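Local coordinates for protein lectin 2 (Agrocybe aegerita, PDB 4TQJ) that binds glycans ending in a non-reducing terminal N-acetylglucosamine, as a fungal lectin whose chain folds into a beta-propeller, at residues 242-247 against 285-290; 214-219 against 263-268. The protein carries 1 engineered substitution. One frame throughout, in Å; residues are numbered along the deposited sequence.

Both contacts hold the propeller blade built from strands 230-233, 242-246, 251-254 and 266-269, but to different neighbours and at different depths. Contact 1 is buried, its centre about 12 Å from that of the chain, and joins the second strand of this blade to the first strand of the next. Contact 2, its centre about 22 Å from that of the chain, is partly buried and joins the start of strand 266-269, the fourth and last of the blade, to the loop leaving the preceding blade. Along 242-246, Ile244 and Cys246 serve contact 1, whereas Ile243 packs on Phe216 of contact 2. Both are largely apolar, yet the inner adds a water-mediated arginine link and the outer a buttressed asparagine amide.

Contact 1 (242-247 against 285-290); sequences DIIGCG and RFIADL
Ile244 and Ile287 supply the apolar half of this contact, reaching toward each other tip to tip from adjacent blades. CG2 of Ile244 meets CG1 of Ile287 at 3.8 Å and CD1 of the same residue at 4.0 Å. The chi2 of Ile287, -52°, turns CD1 back toward its own backbone, leaving CG1 as the nearer atom. With the CA atoms of Ile244 and Ile287 8.7 Å apart, two branched apolar side chains meeting midway fill the gap between the sheets without polar atoms. Phe231 and Val298, from the first strand of one blade and the second of the other, touch both isoleucines and extend the cluster.

The polar half lies two residues away, where the strands still run nearly antiparallel. CB of Cys246 lies 3.8 Å from NH1 of Arg285, oblique to the guanidinium, and SG of Cys246 is 4.0 Å from CD of Arg285; a small, weakly polar side chain lets the arginine lie close alongside. The guanidinium meets water 1 at its edge, in plane, 2.8 Å from Arg285 NH1. This water also hydrogen-bonds Cys246 O at 2.9 Å, probably as donor although other acceptors are near, and so bridges the strands. NH1 also bonds Phe272 O, and NE bonds His283 O.

The blades are therefore joined here by hydrocarbon packing and a water bridge, while carbonyl oxygens hold the buried arginine head in a defined orientation.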
# COMPACT_ATOMS: atom_id res chain seq x y z
N ASP A 242 -19.51 -16.96 11.10
CA ASP A 242 -20.89 -17.27 11.45
C ASP A 242 -21.77 -17.15 10.22
O ASP A 242 -21.29 -16.78 9.14
CB ASP A 242 -21.35 -16.35 12.56
CG ASP A 242 -20.41 -16.39 13.74
OD1 ASP A 242 -20.50 -17.37 14.51
OD2 ASP A 242 -19.55 -15.50 13.87
N ILE A 243 -23.05 -17.47 10.36
CA ILE A 243 -23.95 -17.40 9.23
C ILE A 243 -25.11 -16.45 9.50
O ILE A 243 -25.68 -16.45 10.59
CB ILE A 243 -24.45 -18.78 8.82
CG1 ILE A 243 -23.29 -19.58 8.22
CG2 ILE A 243 -25.58 -18.67 7.81
CD1 ILE A 243 -23.63 -20.99 7.92
N ILE A 244 -25.43 -15.62 8.51
CA ILE A 244 -26.52 -14.67 8.64
C ILE A 244 -27.22 -14.54 7.30
O ILE A 244 -26.61 -14.66 6.25
CB ILE A 244 -26.03 -13.30 9.17
CG1 ILE A 244 -27.18 -12.30 9.30
CG2 ILE A 244 -24.90 -12.74 8.29
CD1 ILE A 244 -26.86 -11.07 10.16
N GLY A 245 -28.53 -14.32 7.34
CA GLY A 245 -29.32 -14.23 6.13
C GLY A 245 -30.49 -13.29 6.35
O GLY A 245 -31.04 -13.24 7.44
N CYS A 246 -30.84 -12.55 5.31
CA CYS A 246 -31.99 -11.67 5.36
C CYS A 246 -33.20 -12.40 4.78
O CYS A 246 -33.26 -12.65 3.58
CB CYS A 246 -31.72 -10.40 4.54
SG CYS A 246 -30.18 -9.58 5.01
N GLY A 247 -34.15 -12.74 5.65
CA GLY A 247 -35.27 -13.56 5.27
C GLY A 247 -36.57 -12.79 5.15
O GLY A 247 -36.60 -11.71 4.57
N ARG A 285 -27.92 -5.60 0.06
CA ARG A 285 -27.55 -5.76 1.47
C ARG A 285 -26.12 -6.31 1.63
O ARG A 285 -25.62 -7.03 0.76
CB ARG A 285 -28.59 -6.59 2.21
CG ARG A 285 -29.83 -5.76 2.66
CD ARG A 285 -31.15 -6.54 2.55
NE ARG A 285 -31.48 -6.88 1.16
CZ ARG A 285 -32.45 -7.74 0.81
NH1 ARG A 285 -33.18 -8.35 1.75
NH2 ARG A 285 -32.67 -8.00 -0.46
N PHE A 286 -25.45 -5.95 2.72
CA PHE A 286 -24.06 -6.35 2.95
C PHE A 286 -23.81 -6.60 4.43
O PHE A 286 -24.50 -6.05 5.29
CB PHE A 286 -23.06 -5.25 2.52
CG PHE A 286 -23.18 -4.81 1.08
CD1 PHE A 286 -22.26 -5.23 0.14
CD2 PHE A 286 -24.18 -3.93 0.69
CE1 PHE A 286 -22.36 -4.81 -1.20
CE2 PHE A 286 -24.29 -3.51 -0.62
CZ PHE A 286 -23.37 -3.95 -1.57
N ILE A 287 -22.82 -7.42 4.72
CA ILE A 287 -22.28 -7.52 6.06
C ILE A 287 -20.89 -6.91 5.97
O ILE A 287 -20.10 -7.29 5.10
CB ILE A 287 -22.15 -8.97 6.55
CG1 ILE A 287 -23.50 -9.71 6.47
CG2 ILE A 287 -21.58 -8.99 7.98
CD1 ILE A 287 -24.64 -8.95 7.14
N ALA A 288 -20.60 -5.95 6.82
CA ALA A 288 -19.28 -5.32 6.84
C ALA A 288 -19.00 -4.81 8.24
O ALA A 288 -19.93 -4.58 9.01
CB ALA A 288 -19.23 -4.17 5.84
N ASP A 289 -17.72 -4.64 8.58
CA ASP A 289 -17.38 -4.15 9.92
C ASP A 289 -17.42 -2.64 9.95
O ASP A 289 -16.52 -1.98 9.44
CB ASP A 289 -16.00 -4.65 10.38
CG ASP A 289 -15.68 -4.23 11.81
OD1 ASP A 289 -16.52 -3.55 12.42
OD2 ASP A 289 -14.60 -4.59 12.32
N LEU A 290 -18.48 -2.08 10.53
CA LEU A 290 -18.65 -0.63 10.51
C LEU A 290 -18.12 0.03 11.78
O LEU A 290 -18.21 1.24 11.91
CB LEU A 290 -20.11 -0.23 10.27
CG LEU A 290 -20.54 0.01 8.82
CD1 LEU A 290 -20.34 -1.23 7.94
CD2 LEU A 290 -22.00 0.46 8.78
O HOH W 1 -34.78 -10.62 2.20

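Contact 2 (214-219 against 263-268); sequences DNFCID and GQVKLV
Val265 presses both of its methyl groups against the side chains of Asn215 and Phe216, and these three residues make up the close-packed part of the contact. CG1 of Val265 lies 3.8 Å from CZ of Phe216, while CG2 of Val265 meets CE2 of the same ring at 3.9 Å. With CG1 anti to the backbone N (chi1 176°), the valine opens its fork toward the loop, so that its two branches share the ring's far end. The phenylalanine comes from the opposite direction, its ring reaching out to the neighbouring blade. The ring also meets Trp223, planes at about 50°, and Val265 packs on Trp252 and Ala254 of the adjacent strand.

Asn215 adds a polar group with an apolar flank. Its ND2 packs 3.9 Å from CG1 of Val265, a van der Waals contact. The other end of the amide is anchored: OD1 of Asn215 accepts the backbone N-H of Phe216 at 2.9 Å, in the carbonyl plane and bent to 151° at the hydrogen, and also takes NE1 of Trp223. Two donors on one oxygen fix the rotation of the amide and thereby set where ND2 lies.

The outer side is looser. The side chain of Lys266 leaves the backbone away from the loop, and its NZ makes a weak hydrogen bond, 3.3 Å, to OE1 of Gln264; both are exposed, as suits long polar chains at a blade's rim.

The contact across the blades is thus wholly van der Waals. Its asparagine surface is set by the two donors on OD1, while the phenylalanine ring is probably steadied by Trp223 and by Ile243 of the blade it reaches.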
# COMPACT_ATOMS: atom_id res chain seq x y z
N ASP A 214 -30.00 -27.09 9.53
CA ASP A 214 -31.17 -27.48 8.76
C ASP A 214 -32.03 -26.25 8.53
O ASP A 214 -33.16 -26.15 9.01
CB ASP A 214 -31.98 -28.56 9.49
CG ASP A 214 -31.18 -29.83 9.75
OD1 ASP A 214 -30.19 -30.08 9.03
OD2 ASP A 214 -31.54 -30.58 10.67
N ASN A 215 -31.46 -25.29 7.80
CA ASN A 215 -32.04 -23.97 7.61
C ASN A 215 -31.19 -23.19 6.59
O ASN A 215 -30.21 -23.72 6.05
CB ASN A 215 -32.13 -23.22 8.95
CG ASN A 215 -33.40 -22.37 9.07
OD1 ASN A 215 -33.86 -21.78 8.10
ND2 ASN A 215 -33.96 -22.30 10.28
N PHE A 216 -31.59 -21.95 6.31
CA PHE A 216 -30.93 -21.12 5.32
C PHE A 216 -30.92 -21.73 3.91
O PHE A 216 -30.11 -21.35 3.07
CB PHE A 216 -29.49 -20.79 5.74
CG PHE A 216 -29.40 -20.00 7.02
CD1 PHE A 216 -29.84 -18.69 7.08
CD2 PHE A 216 -28.86 -20.57 8.16
CE1 PHE A 216 -29.74 -17.96 8.26
CE2 PHE A 216 -28.76 -19.86 9.34
CZ PHE A 216 -29.21 -18.55 9.40
N CYS A 217 -31.83 -22.67 3.64
CA CYS A 217 -31.82 -23.34 2.34
C CYS A 217 -33.18 -23.30 1.65
O CYS A 217 -34.22 -23.07 2.28
CB CYS A 217 -31.38 -24.80 2.51
SG CYS A 217 -29.68 -24.98 3.00
N ILE A 218 -33.16 -23.53 0.36
CA ILE A 218 -34.38 -23.40 -0.44
C ILE A 218 -35.49 -24.33 0.06
O ILE A 218 -36.66 -23.96 0.07
CB ILE A 218 -34.07 -23.61 -1.93
CG1 ILE A 218 -35.31 -23.32 -2.79
CG2 ILE A 218 -33.46 -24.99 -2.19
CD1 ILE A 218 -34.97 -23.05 -4.23
N ASP A 219 -35.12 -25.53 0.52
CA ASP A 219 -36.10 -26.48 1.04
C ASP A 219 -35.92 -26.76 2.53
O ASP A 219 -36.32 -27.82 3.02
CB ASP A 219 -36.08 -27.78 0.22
CG ASP A 219 -36.79 -27.62 -1.09
OD1 ASP A 219 -37.62 -26.69 -1.19
OD2 ASP A 219 -36.53 -28.41 -2.02
N GLY A 263 -25.06 -23.14 16.31
CA GLY A 263 -26.15 -23.09 17.26
C GLY A 263 -27.51 -22.84 16.61
O GLY A 263 -27.63 -22.82 15.39
N GLN A 264 -28.53 -22.66 17.43
CA GLN A 264 -29.88 -22.49 16.91
C GLN A 264 -30.01 -21.21 16.08
O GLN A 264 -29.30 -20.23 16.29
CB GLN A 264 -30.92 -22.53 18.03
CG GLN A 264 -30.71 -21.49 19.10
CD GLN A 264 -31.78 -21.54 20.19
OE1 GLN A 264 -31.47 -21.73 21.37
NE2 GLN A 264 -33.05 -21.35 19.78
N VAL A 265 -30.92 -21.24 15.12
CA VAL A 265 -31.11 -20.12 14.20
C VAL A 265 -32.10 -19.12 14.78
O VAL A 265 -33.29 -19.43 14.94
CB VAL A 265 -31.62 -20.63 12.86
CG1 VAL A 265 -31.92 -19.47 11.91
CG2 VAL A 265 -30.60 -21.60 12.26
N LYS A 266 -31.62 -17.92 15.09
CA LYS A 266 -32.41 -16.92 15.80
C LYS A 266 -32.60 -15.63 15.01
O LYS A 266 -31.73 -15.24 14.24
CB LYS A 266 -31.76 -16.59 17.15
CG LYS A 266 -31.49 -17.79 18.04
CD LYS A 266 -30.93 -17.36 19.40
CE LYS A 266 -30.15 -18.48 20.06
NZ LYS A 266 -30.43 -18.61 21.52
N LEU A 267 -33.74 -14.98 15.20
CA LEU A 267 -34.02 -13.69 14.58
C LEU A 267 -33.37 -12.59 15.41
O LEU A 267 -33.79 -12.35 16.54
CB LEU A 267 -35.53 -13.43 14.50
CG LEU A 267 -35.86 -12.10 13.80
CD1 LEU A 267 -35.82 -12.33 12.31
CD2 LEU A 267 -37.21 -11.51 14.20
N VAL A 268 -32.36 -11.92 14.86
CA VAL A 268 -31.61 -10.93 15.61
C VAL A 268 -31.98 -9.49 15.28
O VAL A 268 -31.68 -8.58 16.05
CB VAL A 268 -30.10 -11.07 15.37
CG1 VAL A 268 -29.60 -12.45 15.84
CG2 VAL A 268 -29.79 -10.85 13.90